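Local coordinates for uncharacterized protein A6V7T0 (Pseudomonas aeruginosa, PDB 3K12) that is of unknown function but belongs to the YjgF-like clan and assembles as a trimer of compact alpha/beta subunits, at residues A12-H17 and V21-Q26; L61-L66 and Q78-W83. All coordinates share one frame; numbering follows the deposited sequence.

Overall arrangement
From the N terminus, strand 3-7 leads into strand 12-17, which turns back on strand 20-26; interaction 1 closes this short hairpin over three intervening residues. The chain then runs through helix 35-52 before entering strand 60-67. Interaction 2 ties that strand to helix 73-83 across eleven residues, within a beta-alpha-beta unit completed by strand 91-96. The two loops follow in series, neither nested nor crossed. The centres of interaction 1 and interaction 2 are about 17 Å apart, on opposite sides of the chain's centre, and the two do not touch. Both reach one mixed sheet, interaction 2 through strand 60-67 alone; strand 106-113 sits between strands 20-26 and 60-67 and so joins the hairpin to the beta-alpha-beta unit.

Interaction 1. Residues A12-H17 and V21-Q26; sequences AEMALH and VYIGGQ
Met14, present as selenomethionine, lies alongside Ile23 and carries its selenium across Val21, in an antiparallel beta hairpin that lies in the sheet between strands 3-7 and 106-113. The chain first extends with CG anti to the backbone N (chi1 177°), then bends at its last torsion; SE comes to 3.7 Å from Val21 CG1, while CG meets Ile23 CG1 at 3.9 Å. Farther along the same face, Leu16 CD2 touches Val21 CG2. Branched and long apolar chains suit this face, where Met14 and Ile23 also pack on helix 35-52.

Ala15 and Tyr22 form the hydrogen-bonded pair and point to the other face. Ala15 N donates to Tyr22 O and Tyr22 N to Ala15 O, each at 2.8 Å. The small methyl of Ala15 and the ring of Tyr22 pack there against Thr91 and Val111 of the second subunit, respectively. Glu13 stands at a corner, where it and Met14 make a classic beta bulge opposite Phe5; its carbonyl still accepts from Gly24 N at 3.1 Å.

The amide of Gln26 is held chiefly by Asn45, through OE1. Its NE2 donates to Gly24 O, and gives a second, weak bond to Glu13 OE1, with the carboxylate and amide planes 79° apart. One water lies within bonding distance of both Glu13 OE1 and Gly25 O, and another lies in the plane of the Tyr22 ring, 2.7 Å from Tyr22 OH and 2.9 Å from His17 ND1.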
loop_
_atom_site.group_PDB
_atom_site.type_symbol
_atom_site.label_atom_id
_atom_site.label_comp_id
_atom_site.label_asym_id
_atom_site.label_seq_id
_atom_site.Cartn_x
_atom_site.Cartn_y
_atom_site.Cartn_z
ATOM N N ALA D 12 4.578 -6.193 -14.377
ATOM C CA ALA D 12 4.617 -7.619 -14.038
ATOM C C ALA D 12 3.402 -7.866 -13.153
ATOM O O ALA D 12 3.101 -7.051 -12.273
ATOM C CB ALA D 12 5.841 -7.943 -13.272
ATOM N N GLU D 13 2.700 -8.989 -13.347
ATOM C CA GLU D 13 1.646 -9.321 -12.405
ATOM C C GLU D 13 2.211 -9.627 -11.017
ATOM O O GLU D 13 1.562 -9.342 -9.998
ATOM C CB GLU D 13 0.857 -10.529 -12.932
ATOM C CG GLU D 13 0.052 -10.242 -14.193
ATOM C CD GLU D 13 -0.860 -9.023 -14.084
ATOM O OE1 GLU D 13 -1.585 -8.903 -13.087
ATOM O OE2 GLU D 13 -0.832 -8.179 -14.995
HETATM N N MSE D 14 3.384 -10.234 -10.991
HETATM C CA MSE D 14 4.007 -10.651 -9.771
HETATM C C MSE D 14 5.519 -10.498 -9.818
HETATM O O MSE D 14 6.145 -10.783 -10.841
HETATM C CB MSE D 14 3.582 -12.107 -9.446
HETATM C CG MSE D 14 4.239 -12.673 -8.211
HETATM SE SE MSE D 14 3.507 -14.389 -7.667
HETATM C CE MSE D 14 3.838 -15.425 -9.330
ATOM N N ALA D 15 6.108 -10.080 -8.711
ATOM C CA ALA D 15 7.557 -10.015 -8.573
ATOM C C ALA D 15 7.971 -10.694 -7.281
ATOM O O ALA D 15 7.344 -10.465 -6.223
ATOM C CB ALA D 15 8.075 -8.548 -8.619
ATOM N N LEU D 16 8.992 -11.540 -7.344
ATOM C CA LEU D 16 9.531 -12.231 -6.195
ATOM C C LEU D 16 10.894 -11.613 -5.874
ATOM O O LEU D 16 11.755 -11.465 -6.764
ATOM C CB LEU D 16 9.677 -13.727 -6.528
ATOM C CG LEU D 16 9.194 -14.927 -5.713
ATOM C CD1 LEU D 16 9.975 -16.152 -6.187
ATOM C CD2 LEU D 16 9.306 -14.735 -4.199
ATOM N N HIS D 17 11.085 -11.242 -4.622
ATOM C CA HIS D 17 12.356 -10.710 -4.119
ATOM C C HIS D 17 12.768 -11.534 -2.925
ATOM O O HIS D 17 12.220 -11.371 -1.842
ATOM C CB HIS D 17 12.196 -9.264 -3.702
ATOM C CG HIS D 17 13.459 -8.651 -3.186
ATOM N ND1 HIS D 17 13.492 -7.814 -2.089
ATOM C CD2 HIS D 17 14.743 -8.766 -3.608
ATOM C CE1 HIS D 17 14.735 -7.425 -1.872
ATOM N NE2 HIS D 17 15.514 -7.995 -2.774
ATOM N N VAL D 21 6.890 -11.873 -1.852
ATOM C CA VAL D 21 6.125 -11.844 -3.076
ATOM C C VAL D 21 5.326 -10.561 -3.163
ATOM O O VAL D 21 4.622 -10.200 -2.210
ATOM C CB VAL D 21 5.087 -13.006 -3.038
ATOM C CG1 VAL D 21 4.209 -12.995 -4.276
ATOM C CG2 VAL D 21 5.812 -14.345 -2.839
ATOM N N TYR D 22 5.405 -9.880 -4.303
ATOM C CA TYR D 22 4.592 -8.698 -4.577
ATOM C C TYR D 22 3.668 -9.023 -5.722
ATOM O O TYR D 22 4.129 -9.454 -6.775
ATOM C CB TYR D 22 5.472 -7.458 -4.956
ATOM C CG TYR D 22 6.397 -7.065 -3.825
ATOM C CD1 TYR D 22 6.032 -6.059 -2.916
ATOM C CD2 TYR D 22 7.575 -7.734 -3.601
ATOM C CE1 TYR D 22 6.842 -5.727 -1.811
ATOM C CE2 TYR D 22 8.412 -7.413 -2.502
ATOM C CZ TYR D 22 8.016 -6.411 -1.601
ATOM O OH TYR D 22 8.821 -6.089 -0.528
ATOM N N ILE D 23 2.369 -8.832 -5.526
ATOM C CA ILE D 23 1.385 -8.970 -6.580
ATOM C C ILE D 23 0.676 -7.628 -6.760
ATOM O O ILE D 23 0.150 -7.045 -5.793
ATOM C CB ILE D 23 0.370 -10.111 -6.249
ATOM C CG1 ILE D 23 1.098 -11.463 -6.236
ATOM C CG2 ILE D 23 -0.767 -10.088 -7.269
ATOM C CD1 ILE D 23 0.216 -12.592 -5.695
ATOM N N GLY D 24 0.687 -7.143 -7.986
ATOM C CA GLY D 24 0.118 -5.856 -8.351
ATOM C C GLY D 24 -1.394 -5.830 -8.354
ATOM O O GLY D 24 -2.033 -6.845 -8.002
ATOM N N GLY D 25 -1.968 -4.720 -8.788
ATOM C CA GLY D 25 -3.402 -4.517 -8.716
ATOM C C GLY D 25 -4.167 -5.634 -9.390
ATOM O O GLY D 25 -3.973 -5.930 -10.584
ATOM N N GLN D 26 -5.019 -6.280 -8.611
ATOM C CA GLN D 26 -5.828 -7.401 -9.098
ATOM C C GLN D 26 -7.284 -7.008 -9.184
ATOM O O GLN D 26 -7.880 -6.570 -8.185
ATOM C CB GLN D 26 -5.696 -8.572 -8.128
ATOM C CG GLN D 26 -4.308 -9.218 -8.108
ATOM C CD GLN D 26 -3.926 -9.766 -9.453
ATOM O OE1 GLN D 26 -4.655 -10.556 -10.025
ATOM N NE2 GLN D 26 -2.775 -9.332 -9.982
HETATM O O HOH W 1 -1.497 -6.596 -11.649
HETATM O O HOH W 2 11.264 -7.205 -0.306
#

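Interaction 2. Residues L61-L66 and Q78-W83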
loop_
_atom_site.group_PDB
_atom_site.type_symbol
_atom_site.label_atom_id
_atom_site.label_comp_id
_atom_site.label_asym_id
_atom_site.label_seq_id
_atom_site.Cartn_x
_atom_site.Cartn_y
_atom_site.Cartn_z
ATOM N N LEU D 61 0.707 -11.444 3.666
ATOM C CA LEU D 61 1.146 -10.538 4.746
ATOM C C LEU D 61 0.276 -9.300 4.792
ATOM O O LEU D 61 -0.183 -8.914 5.879
ATOM C CB LEU D 61 2.612 -10.116 4.536
ATOM C CG LEU D 61 3.560 -11.316 4.607
ATOM C CD1 LEU D 61 4.939 -10.936 4.045
ATOM C CD2 LEU D 61 3.723 -11.942 6.005
ATOM N N SER D 62 0.043 -8.663 3.627
ATOM C CA SER D 62 -0.797 -7.455 3.588
ATOM C C SER D 62 -1.627 -7.446 2.332
ATOM O O SER D 62 -1.154 -7.869 1.265
ATOM C CB SER D 62 0.041 -6.145 3.674
ATOM O OG SER D 62 0.847 -5.985 2.529
ATOM N N VAL D 63 -2.855 -6.951 2.447
ATOM C CA VAL D 63 -3.713 -6.717 1.270
ATOM C C VAL D 63 -4.317 -5.335 1.374
ATOM O O VAL D 63 -4.958 -5.007 2.373
ATOM C CB VAL D 63 -4.845 -7.803 1.122
ATOM C CG1 VAL D 63 -5.646 -7.554 -0.175
ATOM C CG2 VAL D 63 -4.234 -9.167 1.125
ATOM N N ARG D 64 -4.081 -4.511 0.362
ATOM C CA ARG D 64 -4.746 -3.228 0.236
ATOM C C ARG D 64 -5.982 -3.467 -0.585
ATOM O O ARG D 64 -5.921 -4.038 -1.676
ATOM C CB ARG D 64 -3.801 -2.235 -0.463
ATOM C CG ARG D 64 -4.368 -0.836 -0.615
ATOM C CD ARG D 64 -4.534 -0.119 0.744
ATOM N NE ARG D 64 -4.939 1.248 0.478
ATOM C CZ ARG D 64 -6.156 1.744 0.629
ATOM N NH1 ARG D 64 -6.385 2.991 0.263
ATOM N NH2 ARG D 64 -7.139 1.017 1.182
ATOM N N ILE D 65 -7.132 -3.081 -0.048
ATOM C CA ILE D 65 -8.425 -3.326 -0.725
ATOM C C ILE D 65 -9.067 -2.008 -1.089
ATOM O O ILE D 65 -9.392 -1.199 -0.198
ATOM C CB ILE D 65 -9.393 -4.131 0.173
ATOM C CG1 ILE D 65 -8.726 -5.413 0.638
ATOM C CG2 ILE D 65 -10.690 -4.431 -0.598
ATOM C CD1 ILE D 65 -9.568 -6.253 1.668
ATOM N N LEU D 66 -9.236 -1.778 -2.387
ATOM C CA LEU D 66 -9.854 -0.560 -2.907
ATOM C C LEU D 66 -11.257 -0.956 -3.347
ATOM O O LEU D 66 -11.414 -1.753 -4.260
ATOM C CB LEU D 66 -9.014 0.018 -4.069
ATOM C CG LEU D 66 -7.506 0.114 -3.831
ATOM C CD1 LEU D 66 -6.814 0.527 -5.128
ATOM C CD2 LEU D 66 -7.257 1.165 -2.742
ATOM N N GLN D 78 -17.999 -10.950 3.335
ATOM C CA GLN D 78 -18.611 -12.289 3.329
ATOM C C GLN D 78 -17.653 -13.291 2.687
ATOM O O GLN D 78 -17.356 -14.344 3.265
ATOM C CB GLN D 78 -19.947 -12.241 2.582
ATOM C CG GLN D 78 -20.690 -13.573 2.396
ATOM C CD GLN D 78 -21.782 -13.451 1.319
ATOM O OE1 GLN D 78 -22.104 -14.423 0.624
ATOM N NE2 GLN D 78 -22.325 -12.256 1.158
ATOM N N VAL D 79 -17.133 -12.940 1.515
ATOM C CA VAL D 79 -16.184 -13.835 0.838
ATOM C C VAL D 79 -14.847 -13.912 1.582
ATOM O O VAL D 79 -14.294 -14.994 1.776
ATOM C CB VAL D 79 -15.976 -13.407 -0.640
ATOM C CG1 VAL D 79 -14.949 -14.274 -1.330
ATOM C CG2 VAL D 79 -17.309 -13.448 -1.371
ATOM N N TRP D 80 -14.316 -12.739 1.982
ATOM C CA TRP D 80 -13.076 -12.687 2.742
ATOM C C TRP D 80 -13.101 -13.656 3.937
ATOM O O TRP D 80 -12.162 -14.405 4.166
ATOM C CB TRP D 80 -12.831 -11.235 3.209
ATOM C CG TRP D 80 -11.518 -11.037 3.901
ATOM C CD1 TRP D 80 -11.260 -11.202 5.220
ATOM C CD2 TRP D 80 -10.267 -10.656 3.290
ATOM N NE1 TRP D 80 -9.926 -10.946 5.491
ATOM C CE2 TRP D 80 -9.300 -10.604 4.320
ATOM C CE3 TRP D 80 -9.878 -10.347 1.979
ATOM C CZ2 TRP D 80 -7.949 -10.240 4.087
ATOM C CZ3 TRP D 80 -8.548 -9.983 1.741
ATOM C CH2 TRP D 80 -7.598 -9.943 2.792
ATOM N N ASP D 81 -14.216 -13.624 4.680
ATOM C CA ASP D 81 -14.369 -14.447 5.873
ATOM C C ASP D 81 -14.516 -15.951 5.570
ATOM O O ASP D 81 -14.293 -16.796 6.452
ATOM C CB ASP D 81 -15.564 -13.954 6.704
ATOM C CG ASP D 81 -15.330 -12.583 7.324
ATOM O OD1 ASP D 81 -14.171 -12.114 7.382
ATOM O OD2 ASP D 81 -16.332 -11.963 7.755
ATOM N N GLN D 82 -14.842 -16.270 4.331
ATOM C CA GLN D 82 -14.967 -17.670 3.893
ATOM C C GLN D 82 -13.732 -18.222 3.246
ATOM O O GLN D 82 -13.700 -19.374 2.891
ATOM C CB GLN D 82 -16.116 -17.806 2.869
ATOM C CG GLN D 82 -17.471 -17.711 3.509
ATOM C CD GLN D 82 -18.605 -17.545 2.526
ATOM O OE1 GLN D 82 -18.459 -17.764 1.302
ATOM N NE2 GLN D 82 -19.749 -17.149 3.049
ATOM N N TRP D 83 -12.703 -17.396 3.077
ATOM C CA TRP D 83 -11.592 -17.743 2.201
ATOM C C TRP D 83 -10.342 -18.267 2.900
ATOM O O TRP D 83 -9.695 -19.191 2.431
ATOM C CB TRP D 83 -11.231 -16.495 1.360
ATOM C CG TRP D 83 -10.273 -16.822 0.242
ATOM C CD1 TRP D 83 -8.931 -16.631 0.242
ATOM C CD2 TRP D 83 -10.607 -17.372 -1.028
ATOM N NE1 TRP D 83 -8.388 -17.063 -0.958
ATOM C CE2 TRP D 83 -9.400 -17.527 -1.757
ATOM C CE3 TRP D 83 -11.807 -17.757 -1.624
ATOM C CZ2 TRP D 83 -9.364 -18.048 -3.057
ATOM C CZ3 TRP D 83 -11.765 -18.263 -2.934
ATOM C CH2 TRP D 83 -10.562 -18.388 -3.621
#
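Strand 61-66 and helical segment 78-83 keep their backbones well apart, the nearest CA atoms, those of Ile65 and Trp80, being 11.0 Å from each other. A tryptophan is long enough to span that gap. Trp80 leaves the helix toward the strand with CG anti to the backbone N (chi1 -175°), which carries the six-membered part of its indole forward onto two aliphatic side chains.

Val63 meets the ring head-on from the opposite direction: its CG2 lies in the indole plane at the edge, 3.8 Å from Trp80 CH2, and its CB is 3.9 Å from the same carbon. Ile65 instead crosses the indole obliquely, using the end of its longer branch, so that CD1 is 3.9 Å from Trp80 CZ3 and 4.1 Å from CE3. All three residues are buried, and the contact between them is apolar.

Here the strand and helix of a beta-alpha-beta unit pack together, with strand 91-96 completing the unit parallel to strand 60-67. Val63 and Ile65, two positions apart on the strand, both point toward the helix, and beta-branched residues suit such an extended backbone. The indole also touches Pro90, meets the ring of Phe84 at an angle, and makes a cation-pi contact with Arg92 of strand 91-96. Ile65 packs on Arg92 and Cys94 of that strand, and Val63 on Met108 of strand 106-113.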